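Local coordinates for putative large adhesion protein (Lap) involved in biofilm formation (Marinobacter hydrocarbonoclasticus ATCC 49840, PDB 6M8M), which binds sugars such as glucose through a calcium-containing PA14 domain and, as part of a large adhesin, probably helps in biofilm formation, at residues A62-N67 and I115-G120; I141-Q146 and F165-D170; Q187-L192 and Y199-S204. All coordinates share one frame; numbering follows the deposited sequence.

Contact 1 of 3, residues A62-N67 and I115-G120; sequences AFIAAN and IVKLTG
Ile-64, on helix 57-66, meets two side chains that leave the same face of strand 113-122, those of Ile-115 and Lys-117. At CB it forks. CG1 stands beside the residue's own backbone N (chi1 -69°) and passes Ile-115 CG2 at 3.8 Å; the chain runs on to CD1, which ends 3.7 Å from that same Ile-115 CG2. The other branch serves the lysine: Ile-64 CG2 lies 3.9 Å from Lys-117 CD. Because Lys-117 is extended along its whole length, its aliphatic part slants past this methyl on the way to the ammonium group. Helix 57-66 packs on part of one face of an antiparallel sheet of the PA14 fold, against strand 113-122 and its neighbours, crossing the strand segment at -72° with the axes 10.2 Å apart, and Tyr-43 and Val-178 from the two flanking strands also touch Ile-64. One residue earlier, Phe-63 CD2 approaches Ile-115 CD1 at 3.8 Å, the methyl coming obliquely to the ring. Asn-67 covers one face of that phenyl group, its ND2 3.3 Å above the ring plane, over the centre, while a nearly straight hydrogen bond ties Asn-67 ND2 to Phe-63 O at 2.9 Å.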
loop_
_atom_site.group_PDB
_atom_site.type_symbol
_atom_site.label_atom_id
_atom_site.label_comp_id
_atom_site.label_asym_id
_atom_site.label_seq_id
_atom_site.Cartn_x
_atom_site.Cartn_y
_atom_site.Cartn_z
ATOM N N ALA A 62 9.828 -0.369 -10.546
ATOM C CA ALA A 62 11.080 -0.921 -11.052
ATOM C C ALA A 62 11.960 -1.394 -9.912
ATOM O O ALA A 62 12.632 -2.427 -10.027
ATOM C CB ALA A 62 11.820 0.114 -11.899
ATOM N N PHE A 63 12.001 -0.644 -8.814
ATOM C CA PHE A 63 12.793 -1.088 -7.674
ATOM C C PHE A 63 12.212 -2.371 -7.085
ATOM O O PHE A 63 12.944 -3.335 -6.795
ATOM C CB PHE A 63 12.872 -0.003 -6.604
ATOM C CG PHE A 63 13.884 -0.303 -5.545
ATOM C CD1 PHE A 63 15.232 -0.083 -5.776
ATOM C CD2 PHE A 63 13.502 -0.830 -4.325
ATOM C CE1 PHE A 63 16.175 -0.381 -4.815
ATOM C CE2 PHE A 63 14.447 -1.109 -3.346
ATOM C CZ PHE A 63 15.778 -0.896 -3.600
ATOM N N ILE A 64 10.889 -2.413 -6.911
ATOM C CA ILE A 64 10.252 -3.620 -6.389
ATOM C C ILE A 64 10.602 -4.822 -7.256
ATOM O O ILE A 64 10.954 -5.893 -6.749
ATOM C CB ILE A 64 8.728 -3.430 -6.318
ATOM C CG1 ILE A 64 8.333 -2.420 -5.243
ATOM C CG2 ILE A 64 8.039 -4.769 -6.112
ATOM C CD1 ILE A 64 6.891 -1.980 -5.343
ATOM N N ALA A 65 10.498 -4.672 -8.574
ATOM C CA ALA A 65 10.621 -5.822 -9.459
ATOM C C ALA A 65 12.024 -6.402 -9.479
ATOM O O ALA A 65 12.185 -7.578 -9.830
ATOM C CB ALA A 65 10.205 -5.440 -10.883
ATOM N N ALA A 66 13.028 -5.623 -9.113
ATOM C CA ALA A 66 14.416 -6.054 -9.158
ATOM C C ALA A 66 14.955 -6.438 -7.789
ATOM O O ALA A 66 16.140 -6.769 -7.676
ATOM C CB ALA A 66 15.278 -4.939 -9.764
ATOM N N ASN A 67 14.129 -6.408 -6.744
ATOM C CA ASN A 67 14.613 -6.630 -5.392
ATOM C C ASN A 67 13.670 -7.556 -4.648
ATOM O O ASN A 67 12.486 -7.655 -4.958
ATOM C CB ASN A 67 14.734 -5.312 -4.622
ATOM C CG ASN A 67 15.903 -4.496 -5.081
ATOM O OD1 ASN A 67 17.027 -4.714 -4.623
ATOM N ND2 ASN A 67 15.673 -3.566 -6.002
ATOM N N ILE A 115 9.259 1.701 0.639
ATOM C CA ILE A 115 8.210 1.262 -0.272
ATOM C C ILE A 115 7.433 0.146 0.406
ATOM O O ILE A 115 8.031 -0.747 1.026
ATOM C CB ILE A 115 8.821 0.744 -1.590
ATOM C CG1 ILE A 115 9.530 1.871 -2.346
ATOM C CG2 ILE A 115 7.775 0.099 -2.476
ATOM C CD1 ILE A 115 10.514 1.395 -3.384
ATOM N N VAL A 116 6.105 0.170 0.256
ATOM C CA VAL A 116 5.245 -0.919 0.710
ATOM C C VAL A 116 4.447 -1.420 -0.480
ATOM O O VAL A 116 3.910 -0.622 -1.262
ATOM C CB VAL A 116 4.292 -0.449 1.826
ATOM C CG1 VAL A 116 3.323 -1.560 2.216
ATOM C CG2 VAL A 116 5.075 0.041 3.017
ATOM N N LYS A 117 4.353 -2.739 -0.614
ATOM C CA LYS A 117 3.485 -3.376 -1.590
ATOM C C LYS A 117 2.520 -4.286 -0.863
ATOM O O LYS A 117 2.913 -5.008 0.057
ATOM C CB LYS A 117 4.317 -4.160 -2.583
ATOM C CG LYS A 117 3.513 -4.914 -3.607
ATOM C CD LYS A 117 4.449 -5.497 -4.654
ATOM C CE LYS A 117 3.738 -6.418 -5.611
ATOM N NZ LYS A 117 4.721 -6.943 -6.608
ATOM N N LEU A 118 1.268 -4.235 -1.262
ATOM C CA LEU A 118 0.219 -5.075 -0.704
ATOM C C LEU A 118 -0.480 -5.787 -1.841
ATOM O O LEU A 118 -0.870 -5.149 -2.819
ATOM C CB LEU A 118 -0.791 -4.218 0.069
ATOM C CG LEU A 118 -0.249 -3.595 1.359
ATOM C CD1 LEU A 118 -1.018 -2.343 1.729
ATOM C CD2 LEU A 118 -0.327 -4.600 2.500
ATOM N N THR A 119 -0.667 -7.095 -1.710
ATOM C CA THR A 119 -1.313 -7.870 -2.757
ATOM C C THR A 119 -2.305 -8.864 -2.164
ATOM O O THR A 119 -2.158 -9.339 -1.037
ATOM C CB THR A 119 -0.323 -8.632 -3.640
ATOM O OG1 THR A 119 0.524 -9.425 -2.814
ATOM C CG2 THR A 119 0.519 -7.692 -4.461
ATOM N N GLY A 120 -3.315 -9.175 -2.958
ATOM C CA GLY A 120 -4.275 -10.177 -2.567
ATOM C C GLY A 120 -5.360 -10.272 -3.607
ATOM O O GLY A 120 -5.218 -9.776 -4.723
#

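Contact 2 of 3, residues I141-Q146 and F165-D170; sequences IEVNGQ and FTLTGD
Val-143 lays a methyl on one face of the Phe-165 ring, and this is the tight half of the contact. Its CG2 sits 4.3 Å from the ring centroid and 26° off the ring normal, a CH-pi contact, with the valine side chain standing at about a right angle to that of the phenylalanine. Phe-165 CG lies between its backbone N and carbonyl carbon (chi1 60°), which brings CE2 to Val-143. The second methyl is used as well: Val-143 CG1 is 4.0 Å from Phe-165 CE2 and 4.3 Å from Leu-167 CD2. That leucine methyl lies in the plane of the phenyl ring at its edge, giving it an aliphatic neighbour there as well as over its face. Val-143 and Phe-165 belong to different sheets of the PA14 beta-sandwich, strands 139-143 and 158-166, and Val-148 and Tyr-129 add to the apolar layer between them. Strand 139-143 ends here in a tight hairpin, a type I' turn from Val-143 to Gln-146, with Gln-146 N bonded to Val-143 O at 3.0 Å and Asn-144 and Gly-145 both at left-handed backbone angles. At the turn itself the contact loosens toward solvent. Asn-144 ND2 comes no closer than 3.8 Å to Thr-168 O; its amide is held instead by His-173 ND1 at ND2 and by Ser-174 N at OD1. Exposed Thr-168 is farther still, its CB 5.4 Å from Asn-144 ND2.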
loop_
_atom_site.group_PDB
_atom_site.type_symbol
_atom_site.label_atom_id
_atom_site.label_comp_id
_atom_site.label_asym_id
_atom_site.label_seq_id
_atom_site.Cartn_x
_atom_site.Cartn_y
_atom_site.Cartn_z
ATOM N N ILE A 141 -3.152 1.863 -6.866
ATOM C CA ILE A 141 -3.955 0.660 -6.668
ATOM C C ILE A 141 -4.409 0.160 -8.032
ATOM O O ILE A 141 -4.972 0.921 -8.822
ATOM C CB ILE A 141 -5.192 0.928 -5.785
ATOM C CG1 ILE A 141 -4.780 1.603 -4.477
ATOM C CG2 ILE A 141 -5.962 -0.375 -5.571
ATOM C CD1 ILE A 141 -5.898 1.786 -3.480
ATOM N N GLU A 142 -4.175 -1.111 -8.296
ATOM C CA GLU A 142 -4.642 -1.777 -9.504
ATOM C C GLU A 142 -5.541 -2.944 -9.126
ATOM O O GLU A 142 -5.252 -3.679 -8.176
ATOM C CB GLU A 142 -3.455 -2.290 -10.324
ATOM C CG GLU A 142 -2.627 -1.187 -10.945
ATOM C CD GLU A 142 -1.334 -1.677 -11.575
ATOM O OE1 GLU A 142 -1.002 -2.871 -11.410
ATOM O OE2 GLU A 142 -0.652 -0.860 -12.234
ATOM N N VAL A 143 -6.644 -3.105 -9.847
ATOM C CA VAL A 143 -7.548 -4.240 -9.684
ATOM C C VAL A 143 -7.613 -4.929 -11.031
ATOM O O VAL A 143 -7.909 -4.288 -12.048
ATOM C CB VAL A 143 -8.937 -3.806 -9.205
ATOM C CG1 VAL A 143 -9.918 -4.977 -9.285
ATOM C CG2 VAL A 143 -8.854 -3.282 -7.776
ATOM N N ASN A 144 -7.268 -6.214 -11.052
ATOM C CA ASN A 144 -7.203 -6.982 -12.292
ATOM C C ASN A 144 -6.347 -6.257 -13.323
ATOM O O ASN A 144 -6.668 -6.210 -14.517
ATOM C CB ASN A 144 -8.597 -7.297 -12.813
ATOM C CG ASN A 144 -9.266 -8.405 -12.015
ATOM O OD1 ASN A 144 -8.625 -9.388 -11.638
ATOM N ND2 ASN A 144 -10.548 -8.234 -11.726
ATOM N N GLY A 145 -5.246 -5.678 -12.851
ATOM C CA GLY A 145 -4.263 -5.049 -13.700
ATOM C C GLY A 145 -4.583 -3.642 -14.154
ATOM O O GLY A 145 -3.755 -3.034 -14.844
ATOM N N GLN A 146 -5.740 -3.103 -13.798
ATOM C CA GLN A 146 -6.134 -1.767 -14.215
ATOM C C GLN A 146 -6.026 -0.791 -13.053
ATOM O O GLN A 146 -6.434 -1.099 -11.939
ATOM C CB GLN A 146 -7.566 -1.793 -14.727
ATOM C CG GLN A 146 -7.715 -2.575 -16.022
ATOM C CD GLN A 146 -7.078 -1.850 -17.198
ATOM O OE1 GLN A 146 -7.376 -0.679 -17.454
ATOM N NE2 GLN A 146 -6.185 -2.531 -17.904
ATOM N N PHE A 165 -14.945 1.136 -10.207
ATOM C CA PHE A 165 -14.551 0.004 -11.030
ATOM C C PHE A 165 -15.576 -1.099 -10.837
ATOM O O PHE A 165 -16.098 -1.285 -9.737
ATOM C CB PHE A 165 -13.121 -0.480 -10.720
ATOM C CG PHE A 165 -12.907 -0.940 -9.311
ATOM C CD1 PHE A 165 -12.594 -0.033 -8.310
ATOM C CD2 PHE A 165 -12.960 -2.284 -8.985
ATOM C CE1 PHE A 165 -12.379 -0.454 -7.022
ATOM C CE2 PHE A 165 -12.737 -2.702 -7.680
ATOM C CZ PHE A 165 -12.443 -1.788 -6.706
ATOM N N THR A 166 -15.851 -1.826 -11.905
ATOM C CA THR A 166 -16.768 -2.963 -11.861
ATOM C C THR A 166 -15.956 -4.223 -12.071
ATOM O O THR A 166 -15.150 -4.307 -12.999
ATOM C CB THR A 166 -17.858 -2.797 -12.918
ATOM O OG1 THR A 166 -18.610 -1.614 -12.599
ATOM C CG2 THR A 166 -18.781 -3.990 -12.955
ATOM N N LEU A 167 -16.137 -5.190 -11.193
ATOM C CA LEU A 167 -15.372 -6.425 -11.318
ATOM C C LEU A 167 -15.690 -7.084 -12.652
ATOM O O LEU A 167 -16.834 -7.093 -13.099
ATOM C CB LEU A 167 -15.687 -7.354 -10.156
ATOM C CG LEU A 167 -15.415 -6.774 -8.766
ATOM C CD1 LEU A 167 -15.831 -7.768 -7.682
ATOM C CD2 LEU A 167 -13.965 -6.391 -8.588
ATOM N N THR A 168 -14.653 -7.606 -13.299
ATOM C CA THR A 168 -14.752 -8.125 -14.660
ATOM C C THR A 168 -14.116 -9.505 -14.731
ATOM O O THR A 168 -13.048 -9.736 -14.158
ATOM C CB THR A 168 -14.057 -7.152 -15.637
ATOM O OG1 THR A 168 -14.690 -5.863 -15.563
ATOM C CG2 THR A 168 -14.143 -7.652 -17.065
ATOM N N GLY A 169 -14.786 -10.421 -15.440
ATOM C CA GLY A 169 -14.391 -11.816 -15.438
ATOM C C GLY A 169 -14.830 -12.520 -14.167
ATOM O O GLY A 169 -15.463 -11.946 -13.281
ATOM N N ASP A 170 -14.468 -13.802 -14.072
ATOM C CA ASP A 170 -14.896 -14.620 -12.944
ATOM C C ASP A 170 -13.934 -14.574 -11.767
ATOM O O ASP A 170 -14.247 -15.129 -10.709
ATOM C CB ASP A 170 -15.096 -16.075 -13.378
#

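Contact 3 of 3, residues Q187-L192 and Y199-S204; sequences QLRIEL and YEIFGS
A beta-hairpin joins strand 186-194 to the short strand 200-201, and Leu-192 and Glu-200 form its antiparallel hydrogen-bonded pair. Leu-192 N donates to Glu-200 O at 2.9 Å, and Glu-200 N returns a bond to Leu-192 O at 3.0 Å. Farther on, Phe-202 N reaches Ile-190 O at 2.8 Å. Glu-200 O has a second, weaker attachment, a CA-H...O contact of 3.1 Å with Glu-191 CA, as befits the non-hydrogen-bonded pairing of Glu-191 with Ile-201.

Ile-190, Leu-192 and Phe-202 form the buried apolar part. Phe-202 CG is turned away from its backbone N (chi1 -177°), which sets the side chain next to Ile-190 and pointing the same way, with Ile-190 CG2 at 3.8 Å from Phe-202 CB. Leu-192 CD2 touches the ring at Phe-202 CD1, 3.9 Å away. Phe-131 meets this ring edge-to-face, and Ile-177 reaches it from the other sheet. Glu-200, on the side of Leu-192, reaches out to His-206.

The outward side is mixed. Ile-201 starts away from strand 186-194, yet its tip swings back so that CD1 packs 3.8 Å from Arg-189 CG, on the aliphatic part of an arginine whose NE is salt-bridged to Asp-79. Glu-191 crosses Tyr-199 at about a right angle, Glu-191 CB close to Tyr-199 CD1 and OE1 near Tyr-199 CB. A water donates to Glu-191 OE1 at 2.8 Å and weakly to Tyr-199 O, while OE2 of this carboxylate forms a salt bridge with Arg-132. Ile-190, Leu-192 and Phe-202 turn to the facing sheet, while Arg-189 and Glu-191 keep their charged ends on the outward side, as in a beta-sandwich such as the PA14 fold.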
loop_
_atom_site.group_PDB
_atom_site.type_symbol
_atom_site.label_atom_id
_atom_site.label_comp_id
_atom_site.label_asym_id
_atom_site.label_seq_id
_atom_site.Cartn_x
_atom_site.Cartn_y
_atom_site.Cartn_z
ATOM N N GLN A 187 2.123 8.261 5.766
ATOM C CA GLN A 187 0.787 7.818 6.134
ATOM C C GLN A 187 0.184 7.066 4.965
ATOM O O GLN A 187 0.407 7.446 3.812
ATOM C CB GLN A 187 -0.106 9.012 6.495
ATOM C CG GLN A 187 -1.511 8.602 6.919
ATOM C CD GLN A 187 -2.324 9.751 7.465
ATOM O OE1 GLN A 187 -1.962 10.919 7.296
ATOM N NE2 GLN A 187 -3.434 9.433 8.117
ATOM N N LEU A 188 -0.594 6.028 5.260
ATOM C CA LEU A 188 -1.356 5.327 4.231
ATOM C C LEU A 188 -2.651 4.824 4.858
ATOM O O LEU A 188 -2.625 3.919 5.699
ATOM C CB LEU A 188 -0.583 4.164 3.628
ATOM C CG LEU A 188 -1.337 3.343 2.581
ATOM C CD1 LEU A 188 -1.681 4.178 1.357
ATOM C CD2 LEU A 188 -0.520 2.123 2.188
ATOM N N ARG A 189 -3.784 5.360 4.416
ATOM C CA ARG A 189 -5.095 4.895 4.853
ATOM C C ARG A 189 -5.937 4.645 3.613
ATOM O O ARG A 189 -6.186 5.570 2.831
ATOM C CB ARG A 189 -5.775 5.932 5.748
ATOM C CG ARG A 189 -7.126 5.470 6.266
ATOM C CD ARG A 189 -7.854 6.570 7.012
ATOM N NE ARG A 189 -7.108 7.008 8.185
ATOM C CZ ARG A 189 -7.024 8.266 8.602
ATOM N NH1 ARG A 189 -7.619 9.246 7.927
ATOM N NH2 ARG A 189 -6.315 8.556 9.681
ATOM N N ILE A 190 -6.368 3.405 3.423
ATOM C CA ILE A 190 -7.162 3.013 2.272
ATOM C C ILE A 190 -8.556 2.633 2.747
ATOM O O ILE A 190 -8.706 1.810 3.662
ATOM C CB ILE A 190 -6.507 1.851 1.504
ATOM C CG1 ILE A 190 -5.101 2.252 1.071
ATOM C CG2 ILE A 190 -7.360 1.444 0.317
ATOM C CD1 ILE A 190 -4.339 1.199 0.312
ATOM N N GLU A 191 -9.561 3.227 2.112
ATOM C CA GLU A 191 -10.955 2.883 2.312
ATOM C C GLU A 191 -11.535 2.324 1.023
ATOM O O GLU A 191 -11.119 2.693 -0.075
ATOM C CB GLU A 191 -11.774 4.114 2.697
ATOM C CG GLU A 191 -11.415 4.773 4.000
ATOM C CD GLU A 191 -11.914 6.197 4.060
ATOM O OE1 GLU A 191 -12.812 6.477 4.889
ATOM O OE2 GLU A 191 -11.439 7.024 3.257
ATOM N N LEU A 192 -12.530 1.460 1.162
ATOM C CA LEU A 192 -13.241 0.859 0.037
ATOM C C LEU A 192 -14.733 0.969 0.300
ATOM O O LEU A 192 -15.182 0.771 1.433
ATOM C CB LEU A 192 -12.834 -0.606 -0.083
ATOM C CG LEU A 192 -13.508 -1.399 -1.201
ATOM C CD1 LEU A 192 -13.135 -0.889 -2.565
ATOM C CD2 LEU A 192 -13.119 -2.877 -1.104
ATOM N N TYR A 199 -17.944 4.212 2.959
ATOM C CA TYR A 199 -16.561 3.770 3.027
ATOM C C TYR A 199 -16.277 2.981 4.299
ATOM O O TYR A 199 -16.778 3.305 5.382
ATOM C CB TYR A 199 -15.624 4.970 2.990
ATOM C CG TYR A 199 -15.447 5.576 1.620
ATOM C CD1 TYR A 199 -14.838 4.867 0.590
ATOM C CD2 TYR A 199 -15.885 6.864 1.346
ATOM C CE1 TYR A 199 -14.665 5.416 -0.654
ATOM C CE2 TYR A 199 -15.724 7.426 0.096
ATOM C CZ TYR A 199 -15.100 6.695 -0.903
ATOM O OH TYR A 199 -14.941 7.233 -2.150
ATOM N N GLU A 200 -15.446 1.943 4.161
ATOM C CA GLU A 200 -14.923 1.130 5.244
ATOM C C GLU A 200 -13.408 1.067 5.089
ATOM O O GLU A 200 -12.901 1.053 3.967
ATOM C CB GLU A 200 -15.492 -0.310 5.146
ATOM C CG GLU A 200 -17.018 -0.388 5.241
ATOM C CD GLU A 200 -17.601 -1.738 4.817
ATOM O OE1 GLU A 200 -18.844 -1.873 4.843
ATOM O OE2 GLU A 200 -16.848 -2.662 4.444
ATOM N N ILE A 201 -12.678 0.985 6.206
ATOM C CA ILE A 201 -11.235 0.774 6.111
ATOM C C ILE A 201 -10.968 -0.550 5.408
ATOM O O ILE A 201 -11.500 -1.601 5.789
ATOM C CB ILE A 201 -10.575 0.810 7.498
ATOM C CG1 ILE A 201 -10.755 2.166 8.167
ATOM C CG2 ILE A 201 -9.082 0.458 7.380
ATOM C CD1 ILE A 201 -10.005 3.298 7.499
ATOM N N PHE A 202 -10.118 -0.511 4.390
ATOM C CA PHE A 202 -9.807 -1.687 3.594
ATOM C C PHE A 202 -8.905 -2.635 4.359
ATOM O O PHE A 202 -7.988 -2.228 5.068
ATOM C CB PHE A 202 -9.110 -1.210 2.321
ATOM C CG PHE A 202 -8.771 -2.274 1.329
ATOM C CD1 PHE A 202 -9.752 -3.051 0.757
ATOM C CD2 PHE A 202 -7.463 -2.441 0.900
ATOM C CE1 PHE A 202 -9.435 -4.003 -0.189
ATOM C CE2 PHE A 202 -7.143 -3.380 -0.034
ATOM C CZ PHE A 202 -8.117 -4.152 -0.591
ATOM N N GLY A 203 -9.176 -3.921 4.224
ATOM C CA GLY A 203 -8.388 -4.911 4.922
ATOM C C GLY A 203 -8.975 -6.293 4.849
ATOM O O GLY A 203 -9.539 -6.689 3.827
ATOM N N SER A 204 -8.846 -7.027 5.957
ATOM C CA SER A 204 -9.262 -8.426 6.005
ATOM C C SER A 204 -10.726 -8.619 5.640
ATOM O O SER A 204 -11.098 -9.683 5.135
ATOM C CB SER A 204 -9.015 -8.984 7.405
ATOM O OG SER A 204 -7.633 -9.115 7.648
HETATM O O HOH W 1 -13.946 4.545 6.523
#

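In the fold
The three contacts lie in series along the chain. Contacts 2 and 3 share the sandwich interior and touch: Ile-141 CD1 is 4.1 Å from Ile-190 CG2, and Phe-165 CZ is 4.3 Å from Leu-192 CD1; the centres of contacts 2 and 3 are about 17 Å apart. Contact 1 lies across the chain's centre from contact 3, about 19 Å between centres, without touching it; its nearest atoms are about 7 Å from contact 2. Strand 113-122 of contact 1 begins at Asp-113, which binds calcium together with Gln-182 of the glucose pocket, and the Ile-115 side chain is about 10 Å from calcium; the strand of contact 3 starts next to Ala-185, of the glucose and calcium site.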